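Local coordinates for ATP-dependent Clp protease adapter protein ClpS 2 (PDB 4YJM) that probably serves as an N-degron adaptor, modulating which proteins the ClpAP protease degrades by binding the N-terminal domain of the chaperone ClpA, at residues L29-T34 / G92-F97; L23-L28 / V69-R74. One frame throughout, in Å; residues are numbered along the deposited sequence.

Contact 1: residues L29-T34 / G92-F97; sequences LNDDYT and GFPLMF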
loop_
_atom_site.group_PDB
_atom_site.type_symbol
_atom_site.label_atom_id
_atom_site.label_comp_id
_atom_site.label_asym_id
_atom_site.label_seq_id
_atom_site.Cartn_x
_atom_site.Cartn_y
_atom_site.Cartn_z
ATOM N N LEU A 29 -4.141 0.682 4.006
ATOM C CA LEU A 29 -5.187 0.891 5.014
ATOM C C LEU A 29 -5.215 2.325 5.517
ATOM O O LEU A 29 -4.178 2.960 5.646
ATOM C CB LEU A 29 -5.013 -0.035 6.230
ATOM C CG LEU A 29 -4.880 -1.537 5.976
ATOM C CD1 LEU A 29 -4.934 -2.267 7.331
ATOM C CD2 LEU A 29 -5.984 -2.051 5.062
ATOM N N ASN A 30 -6.402 2.823 5.804
ATOM C CA ASN A 30 -6.545 4.149 6.384
ATOM C C ASN A 30 -6.013 4.173 7.797
ATOM O O ASN A 30 -6.090 3.168 8.499
ATOM C CB ASN A 30 -8.010 4.584 6.375
ATOM C CG ASN A 30 -8.219 5.975 6.979
ATOM O OD1 ASN A 30 -7.719 6.973 6.458
ATOM N ND2 ASN A 30 -8.981 6.041 8.069
ATOM N N ASP A 31 -5.447 5.310 8.198
ATOM C CA ASP A 31 -5.260 5.603 9.621
ATOM C C ASP A 31 -5.271 7.099 9.881
ATOM O O ASP A 31 -5.182 7.913 8.939
ATOM C CB ASP A 31 -3.963 4.985 10.156
ATOM C CG ASP A 31 -2.691 5.698 9.650
ATOM O OD1 ASP A 31 -2.472 6.868 9.992
ATOM O OD2 ASP A 31 -1.908 5.063 8.922
ATOM N N ASP A 32 -5.328 7.429 11.165
ATOM C CA ASP A 32 -5.427 8.806 11.649
ATOM C C ASP A 32 -4.101 9.484 11.952
ATOM O O ASP A 32 -4.106 10.631 12.385
ATOM C CB ASP A 32 -6.233 8.865 12.955
ATOM C CG ASP A 32 -7.641 8.355 12.817
ATOM O OD1 ASP A 32 -8.199 8.419 11.706
ATOM O OD2 ASP A 32 -8.196 7.911 13.848
ATOM N N TYR A 33 -2.977 8.790 11.779
ATOM C CA TYR A 33 -1.743 9.222 12.458
ATOM C C TYR A 33 -0.549 9.360 11.531
ATOM O O TYR A 33 0.376 10.112 11.818
ATOM C CB TYR A 33 -1.393 8.248 13.586
ATOM C CG TYR A 33 -2.340 8.358 14.749
ATOM C CD1 TYR A 33 -2.251 9.421 15.640
ATOM C CD2 TYR A 33 -3.337 7.416 14.947
ATOM C CE1 TYR A 33 -3.125 9.538 16.696
ATOM C CE2 TYR A 33 -4.214 7.524 16.006
ATOM C CZ TYR A 33 -4.103 8.587 16.875
ATOM O OH TYR A 33 -4.976 8.700 17.928
ATOM N N THR A 34 -0.559 8.645 10.422
ATOM C CA THR A 34 0.566 8.729 9.507
ATOM C C THR A 34 0.416 9.979 8.658
ATOM O O THR A 34 -0.614 10.156 8.011
ATOM C CB THR A 34 0.654 7.474 8.591
ATOM O OG1 THR A 34 0.597 6.264 9.378
ATOM C CG2 THR A 34 1.952 7.503 7.792
ATOM N N GLY A 92 7.659 5.021 13.576
ATOM C CA GLY A 92 6.762 5.192 14.709
ATOM C C GLY A 92 5.339 5.504 14.291
ATOM O O GLY A 92 4.567 6.015 15.088
ATOM N N PHE A 93 4.999 5.212 13.037
ATOM C CA PHE A 93 3.649 5.410 12.518
ATOM C C PHE A 93 2.919 4.075 12.394
ATOM O O PHE A 93 3.566 3.033 12.231
ATOM C CB PHE A 93 3.675 6.065 11.150
ATOM C CG PHE A 93 4.326 7.408 11.127
ATOM C CD1 PHE A 93 4.027 8.371 12.077
ATOM C CD2 PHE A 93 5.243 7.706 10.141
ATOM C CE1 PHE A 93 4.651 9.625 12.038
ATOM C CE2 PHE A 93 5.855 8.946 10.086
ATOM C CZ PHE A 93 5.561 9.906 11.039
ATOM N N PRO A 94 1.570 4.104 12.443
ATOM C CA PRO A 94 0.762 2.886 12.308
ATOM C C PRO A 94 0.509 2.475 10.858
ATOM O O PRO A 94 -0.225 1.518 10.645
ATOM C CB PRO A 94 -0.549 3.270 13.011
ATOM C CG PRO A 94 -0.689 4.716 12.757
ATOM C CD PRO A 94 0.731 5.271 12.794
ATOM N N LEU A 95 1.105 3.183 9.895
ATOM C CA LEU A 95 0.956 2.867 8.469
ATOM C C LEU A 95 1.023 1.372 8.173
ATOM O O LEU A 95 1.982 0.687 8.534
ATOM C CB LEU A 95 2.050 3.585 7.654
ATOM C CG LEU A 95 2.012 3.370 6.142
ATOM C CD1 LEU A 95 0.733 3.968 5.551
ATOM C CD2 LEU A 95 3.225 4.020 5.560
ATOM N N MET A 96 0.004 0.876 7.493
ATOM C CA MET A 96 -0.127 -0.548 7.191
ATOM C C MET A 96 -0.553 -0.848 5.764
ATOM O O MET A 96 -1.558 -0.302 5.269
ATOM C CB MET A 96 -1.164 -1.167 8.156
ATOM C CG MET A 96 -1.402 -2.671 7.945
ATOM S SD MET A 96 0.048 -3.670 8.325
ATOM C CE MET A 96 0.329 -3.164 9.998
ATOM N N PHE A 97 0.238 -1.696 5.094
ATOM C CA PHE A 97 -0.118 -2.284 3.809
ATOM C C PHE A 97 -0.361 -3.779 4.007
ATOM O O PHE A 97 0.379 -4.416 4.750
ATOM C CB PHE A 97 0.956 -2.085 2.780
ATOM C CG PHE A 97 1.169 -0.655 2.385
ATOM C CD1 PHE A 97 0.767 -0.217 1.146
ATOM C CD2 PHE A 97 1.813 0.242 3.247
ATOM C CE1 PHE A 97 0.983 1.105 0.766
ATOM C CE2 PHE A 97 2.040 1.548 2.867
ATOM C CZ PHE A 97 1.628 1.978 1.646
HETATM O O HOH W 1 -2.474 2.676 7.713
#

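Contact 2: residues L23-L28 / V69-R74; sequences LYKVML and VVVCER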
loop_
_atom_site.group_PDB
_atom_site.type_symbol
_atom_site.label_atom_id
_atom_site.label_comp_id
_atom_site.label_asym_id
_atom_site.label_seq_id
_atom_site.Cartn_x
_atom_site.Cartn_y
_atom_site.Cartn_z
ATOM N N LEU A 23 -3.220 -13.943 -8.424
ATOM C CA LEU A 23 -2.625 -12.656 -8.101
ATOM C C LEU A 23 -3.201 -12.092 -6.818
ATOM O O LEU A 23 -4.313 -12.467 -6.404
ATOM C CB LEU A 23 -2.839 -11.671 -9.255
ATOM C CG LEU A 23 -2.239 -12.087 -10.601
ATOM C CD1 LEU A 23 -2.427 -10.928 -11.563
ATOM C CD2 LEU A 23 -0.780 -12.424 -10.482
ATOM N N TYR A 24 -2.422 -11.224 -6.172
ATOM C CA TYR A 24 -2.747 -10.654 -4.868
ATOM C C TYR A 24 -2.771 -9.133 -4.938
ATOM O O TYR A 24 -1.877 -8.495 -5.501
ATOM C CB TYR A 24 -1.744 -11.119 -3.797
ATOM C CG TYR A 24 -2.078 -12.473 -3.245
ATOM C CD1 TYR A 24 -2.033 -13.602 -4.048
ATOM C CD2 TYR A 24 -2.481 -12.632 -1.922
ATOM C CE1 TYR A 24 -2.394 -14.858 -3.563
ATOM C CE2 TYR A 24 -2.822 -13.893 -1.416
ATOM C CZ TYR A 24 -2.758 -15.008 -2.254
ATOM O OH TYR A 24 -3.091 -16.276 -1.790
ATOM N N LYS A 25 -3.827 -8.562 -4.390
ATOM C CA LYS A 25 -3.919 -7.111 -4.243
ATOM C C LYS A 25 -3.011 -6.670 -3.111
ATOM O O LYS A 25 -2.967 -7.315 -2.066
ATOM C CB LYS A 25 -5.355 -6.698 -3.930
ATOM C CG LYS A 25 -6.367 -7.121 -4.961
ATOM C CD LYS A 25 -7.783 -6.663 -4.623
ATOM C CE LYS A 25 -8.328 -7.427 -3.474
ATOM N NZ LYS A 25 -9.800 -7.246 -3.302
ATOM N N VAL A 26 -2.283 -5.589 -3.313
ATOM C CA VAL A 26 -1.677 -4.879 -2.190
ATOM C C VAL A 26 -2.606 -3.721 -1.816
ATOM O O VAL A 26 -2.923 -2.894 -2.671
ATOM C CB VAL A 26 -0.263 -4.348 -2.552
ATOM C CG1 VAL A 26 0.332 -3.580 -1.380
ATOM C CG2 VAL A 26 0.630 -5.500 -2.970
ATOM N N MET A 27 -3.019 -3.680 -0.557
ATOM C CA MET A 27 -3.979 -2.706 -0.028
ATOM C C MET A 27 -3.261 -1.749 0.891
ATOM O O MET A 27 -2.536 -2.177 1.755
ATOM C CB MET A 27 -5.112 -3.379 0.793
ATOM C CG MET A 27 -5.825 -4.557 0.116
ATOM S SD MET A 27 -6.618 -4.007 -1.370
ATOM C CE MET A 27 -8.038 -3.101 -0.697
ATOM N N LEU A 28 -3.497 -0.462 0.717
ATOM C CA LEU A 28 -3.212 0.545 1.740
ATOM C C LEU A 28 -4.399 0.706 2.692
ATOM O O LEU A 28 -5.546 0.916 2.243
ATOM C CB LEU A 28 -2.904 1.886 1.061
ATOM C CG LEU A 28 -2.878 3.086 2.018
ATOM C CD1 LEU A 28 -1.630 3.024 2.908
ATOM C CD2 LEU A 28 -2.958 4.388 1.250
ATOM N N VAL A 69 -3.451 -0.746 -4.263
ATOM C CA VAL A 69 -2.241 -0.081 -4.772
ATOM C C VAL A 69 -1.761 -0.712 -6.072
ATOM O O VAL A 69 -1.537 -0.027 -7.066
ATOM C CB VAL A 69 -1.117 -0.137 -3.721
ATOM C CG1 VAL A 69 0.159 0.564 -4.223
ATOM C CG2 VAL A 69 -1.592 0.547 -2.477
ATOM N N VAL A 70 -1.691 -2.036 -6.062
ATOM C CA VAL A 70 -1.203 -2.827 -7.176
ATOM C C VAL A 70 -1.765 -4.251 -7.014
ATOM O O VAL A 70 -2.137 -4.631 -5.903
ATOM C CB VAL A 70 0.336 -2.819 -7.227
ATOM C CG1 VAL A 70 0.930 -3.535 -6.005
ATOM C CG2 VAL A 70 0.855 -3.418 -8.516
ATOM N N VAL A 71 -1.825 -5.014 -8.104
ATOM C CA VAL A 71 -2.212 -6.436 -8.028
ATOM C C VAL A 71 -1.117 -7.213 -8.779
ATOM O O VAL A 71 -0.827 -6.960 -9.954
ATOM C CB VAL A 71 -3.568 -6.709 -8.654
ATOM C CG1 VAL A 71 -4.025 -8.160 -8.343
ATOM C CG2 VAL A 71 -4.633 -5.667 -8.230
ATOM N N CYS A 72 -0.439 -8.120 -8.066
ATOM C CA CYS A 72 0.744 -8.764 -8.631
ATOM C C CYS A 72 0.941 -10.164 -8.043
ATOM O O CYS A 72 0.145 -10.626 -7.240
ATOM C CB CYS A 72 1.990 -7.914 -8.386
ATOM S SG CYS A 72 2.328 -7.574 -6.645
ATOM N N GLU A 73 1.992 -10.832 -8.488
ATOM C CA GLU A 73 2.331 -12.174 -8.014
ATOM C C GLU A 73 2.417 -12.186 -6.481
ATOM O O GLU A 73 2.914 -11.233 -5.869
ATOM C CB GLU A 73 3.675 -12.616 -8.639
ATOM C CG GLU A 73 4.292 -13.884 -8.042
ATOM C CD GLU A 73 5.642 -14.250 -8.665
ATOM O OE1 GLU A 73 6.205 -13.427 -9.414
ATOM O OE2 GLU A 73 6.138 -15.364 -8.402
ATOM N N ARG A 74 1.951 -13.266 -5.873
ATOM C CA ARG A 74 1.874 -13.307 -4.409
ATOM C C ARG A 74 3.179 -12.907 -3.714
ATOM O O ARG A 74 3.172 -12.069 -2.828
ATOM C CB ARG A 74 1.484 -14.724 -3.953
ATOM C CG ARG A 74 1.227 -14.821 -2.465
ATOM C CD ARG A 74 0.769 -16.250 -2.103
ATOM N NE ARG A 74 1.862 -17.195 -2.266
ATOM C CZ ARG A 74 1.800 -18.297 -3.001
ATOM N NH1 ARG A 74 0.686 -18.618 -3.647
ATOM N NH2 ARG A 74 2.864 -19.076 -3.082
HETATM O O HOH W 2 -1.719 -18.215 -3.499
#

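Contact 1: residues L29-T34 / G92-F97
The carboxylate of Asp-31 is the flat group that organises this contact, and polar partners meet it both at its edge and off its plane. At the edge, OD1 takes the backbone N-H of Thr-34 on its syn lone pair at 2.6 Å (Thr-34 N to Asp-31 OD1). The N-H of Tyr-33 reaches the anti lone pair of the same oxygen, with Tyr-33 N 2.7 Å from Asp-31 OD1. OD2 is met from above the plane, 25° out of it, by the hydroxyl of Thr-34, whose OG1 donates to Asp-31 OD2 at 2.8 Å. Of the aromatic rings, Phe-93 packs edge-to-face with Phe-38 of helix 36-47, and Phe-97 has CD2 of Leu-95 in plane at its edge.

Asp-31 holds CG between the backbone N and the carbonyl carbon (chi1 72°), which turns the acid back onto its own loop as an Asx turn. Pro-94 crosses this group at about a right angle, its CG 3.8 Å from Asp-31 CG, and the same ring carbon also touches CB of Tyr-33. CG2 of Thr-34 spreads over the CB atoms of Phe-93 and Leu-95.

At the other end, Leu-29 N donates to Met-96 O (3.0 Å, N-H...O 162°), while the two side chains run alongside, Leu-29 CD1 lying 3.6 Å from Met-96 CG. A water gives one hydrogen to Leu-29 O and the other to Asp-31 OD2 (2.7 Å from its oxygen), and accepts from Met-96 N. It bridges Leu-29 O and Met-96 N, in place of a direct return bond between the two segments.

Four donors therefore share one carboxylate, two on each oxygen, which would favour its ionised form. They hold the backbone turn from Asp-31 to Thr-34 beside residues 93-95, in a loop that borders the N-degron pocket in ClpS relatives.

Contact 2: residues L23-L28 / V69-R74
Strand 23-29, the middle strand of the three-stranded antiparallel sheet of the ClpS fold, pairs here with the outer strand 66-73. Tyr-24 and Cys-72 form a hydrogen-bonded pair: Tyr-24 N lies 2.8 Å from Cys-72 O in the plane of that carbonyl, and Cys-72 N returns the bond to Tyr-24 O at 3.0 Å from above the carbonyl plane. Further along, Val-26 is gripped by two successive residues. Its N donates to Val-70 O (2.8 Å), and its O accepts from Val-69 N (2.7 Å), both almost along the C=O axis concerned. The helical backbone of Val-69 (phi -99°, psi -48°) permits this shift, in the manner of a classic beta bulge.

Away from the bulge, from Tyr-24 to Val-26 and Val-70 to Cys-72, side chains alternate between the faces; at the bulge the consecutive Val-69 and Val-70 both reach Phe-47 of helix 36-47. Val-26, which also touches Phe-47, stands alongside Val-70, CG2 of Val-26 3.6 Å from CG1 of Val-70. On the opposite face Lys-25 lies beside Val-71, CG against CG2, while its NZ forms a salt bridge with Glu-100 of strand 97-101.

Where strand 66-73 gives way to helix 74-91, Arg-74 lays its aliphatic chain over one face of the Tyr-24 ring. CG of Arg-74 sits nearly above the centre, 3.8 Å from the ring centroid of Tyr-24, in a CH-pi contact. The chain bends at chi3, and the guanidinium plane ends up 90° from that of the ring. One water joins the polar tips, its oxygen 2.9 Å from Tyr-24 OH and 2.4 Å from Arg-74 NH1, which donates to it.

The arginine is thus divided in use: methylenes supply the CH-pi contact, and the charged end stays hydrated, so the first turn of the helix is tied to the middle strand without burying the charge.

Contact 1 and contact 2 share one continuous strand: residues 23-28 pair with the outer strand 66-73, and the chain then runs through Leu-29 into the loop that meets residues 92-97. Their centres lie 18 Å apart, on opposite sides of the chain's centre, and Leu-28 joins them. CD1 of Leu-28 is 3.6 Å from CZ of Phe-97 and 3.7 Å from CD1 of Leu-95, so the lead-in residue Leu-95 and the first strand residue Phe-97 both pack against the side chain of Leu-28. Contact 2 builds the sheet, whereas contact 1 shapes the loops at one end of it, near where relatives bind N-degrons; no substrate is bound here.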